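Local coordinates for protein triacylglycerol lipase (Yarrowia lipolytica, PDB 3O0D) that probably hydrolyses triacylglycerols as an extracellular, glycosylated lipase of the alpha/beta-hydrolase fold, at residues A73-H76 / A77-Q80. Sequence-based numbering, arbitrary orientation.
Sequences AVDH and ASKQ
The carboxylate of Asp75 faces the backbone amides of Ala77 and Ser78, and the amide N-H of Ser78 reaches its OD1 (2.9 Å) from well above the carboxylate plane, 63° out of it. Ala77 N adds a weak, bent hydrogen bond to the same OD1, while at the other oxygen, OD2, the hydroxyl of Tyr82 is a hydrogen-bonding partner. With CG anti to the backbone N (chi1 -177°), Asp75 directs this group forward along the chain, where OD1 can collect both amides. The second flat group, the His76 ring, has CG1 of Val74 on one face, 3.5 Å above the plane and displaced from the ring centre; NE2 is hydrogen-bonded to Glu54 and ND1 to Tyr154, and the ring of Tyr151 meets it with the planes steeply inclined. Ser78 OG passes close to Asp75 CG (3.0 Å) but hydrogen-bonds to Gln80 OE1 (2.8 Å). Lys79 folds back along the turn: CE lies 3.2 Å from His76 O and NZ hydrogen-bonds to Ala77 O. Paired backbone bonds close the base: Asp75 N to Gln80 O (2.8 Å) and Gln80 N to Asp75 O (3.0 Å). Lys79, in the left-handed backbone conformation (phi and psi both 55°) usual at the first position of a G1 beta bulge, and Gln80 are both opposite Asp75, forming that bulge in the hairpin connecting antiparallel strands 68-75 and 80-87 of the central sheet.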
loop_
_atom_site.group_PDB
_atom_site.type_symbol
_atom_site.label_atom_id
_atom_site.label_comp_id
_atom_site.label_asym_id
_atom_site.label_seq_id
_atom_site.Cartn_x
_atom_site.Cartn_y
_atom_site.Cartn_z
ATOM N N ALA A 73 -15.414 0.350 -1.706
ATOM C CA ALA A 73 -16.314 1.053 -2.645
ATOM C C ALA A 73 -16.327 0.292 -3.983
ATOM O O ALA A 73 -15.457 -0.560 -4.212
ATOM C CB ALA A 73 -15.747 2.469 -2.913
ATOM N N VAL A 74 -17.317 0.619 -4.836
ATOM C CA VAL A 74 -17.445 -0.033 -6.173
ATOM C C VAL A 74 -17.453 1.115 -7.208
ATOM O O VAL A 74 -18.253 2.043 -7.102
ATOM C CB VAL A 74 -18.752 -0.798 -6.263
ATOM C CG1 VAL A 74 -18.851 -1.411 -7.708
ATOM C CG2 VAL A 74 -18.724 -1.948 -5.229
ATOM N N ASP A 75 -16.587 0.996 -8.215
ATOM C CA ASP A 75 -16.462 2.066 -9.262
ATOM C C ASP A 75 -17.040 1.324 -10.520
ATOM O O ASP A 75 -16.410 0.421 -11.103
ATOM C CB ASP A 75 -15.030 2.370 -9.461
ATOM C CG ASP A 75 -14.803 3.518 -10.465
ATOM O OD1 ASP A 75 -15.644 3.630 -11.384
ATOM O OD2 ASP A 75 -13.799 4.255 -10.337
ATOM N N HIS A 76 -18.246 1.740 -10.846
ATOM C CA HIS A 76 -18.982 1.227 -12.012
ATOM C C HIS A 76 -18.430 1.837 -13.274
ATOM O O HIS A 76 -18.782 1.344 -14.382
ATOM C CB HIS A 76 -20.441 1.636 -11.834
ATOM C CG HIS A 76 -21.095 0.986 -10.654
ATOM N ND1 HIS A 76 -21.318 -0.378 -10.595
ATOM C CD2 HIS A 76 -21.499 1.484 -9.467
ATOM C CE1 HIS A 76 -21.858 -0.689 -9.420
ATOM N NE2 HIS A 76 -22.006 0.430 -8.730
ATOM N N ALA A 77 -17.642 2.918 -13.192
ATOM C CA ALA A 77 -17.045 3.466 -14.465
ATOM C C ALA A 77 -15.835 2.665 -14.819
ATOM O O ALA A 77 -15.599 2.331 -15.991
ATOM C CB ALA A 77 -16.696 4.935 -14.336
ATOM N N SER A 78 -15.002 2.333 -13.860
ATOM C CA SER A 78 -13.792 1.573 -14.166
ATOM C C SER A 78 -14.005 0.056 -14.007
ATOM O O SER A 78 -13.073 -0.707 -14.392
ATOM C CB SER A 78 -12.606 2.045 -13.254
ATOM O OG SER A 78 -12.941 1.653 -11.919
ATOM N N LYS A 79 -15.185 -0.328 -13.535
ATOM C CA LYS A 79 -15.491 -1.773 -13.218
ATOM C C LYS A 79 -14.502 -2.388 -12.252
ATOM O O LYS A 79 -13.805 -3.396 -12.527
ATOM C CB LYS A 79 -15.493 -2.597 -14.549
ATOM C CG LYS A 79 -16.774 -2.370 -15.419
ATOM C CD LYS A 79 -16.799 -0.979 -15.887
ATOM C CE LYS A 79 -17.980 -0.555 -16.890
ATOM N NZ LYS A 79 -17.627 0.762 -17.550
ATOM N N GLN A 80 -14.362 -1.720 -11.088
ATOM C CA GLN A 80 -13.415 -2.158 -10.082
ATOM C C GLN A 80 -14.144 -2.082 -8.721
ATOM O O GLN A 80 -15.103 -1.326 -8.544
ATOM C CB GLN A 80 -12.187 -1.233 -9.976
ATOM C CG GLN A 80 -11.311 -1.399 -11.269
ATOM C CD GLN A 80 -10.186 -0.403 -11.252
ATOM O OE1 GLN A 80 -10.415 0.798 -11.224
ATOM N NE2 GLN A 80 -8.959 -0.895 -11.117
#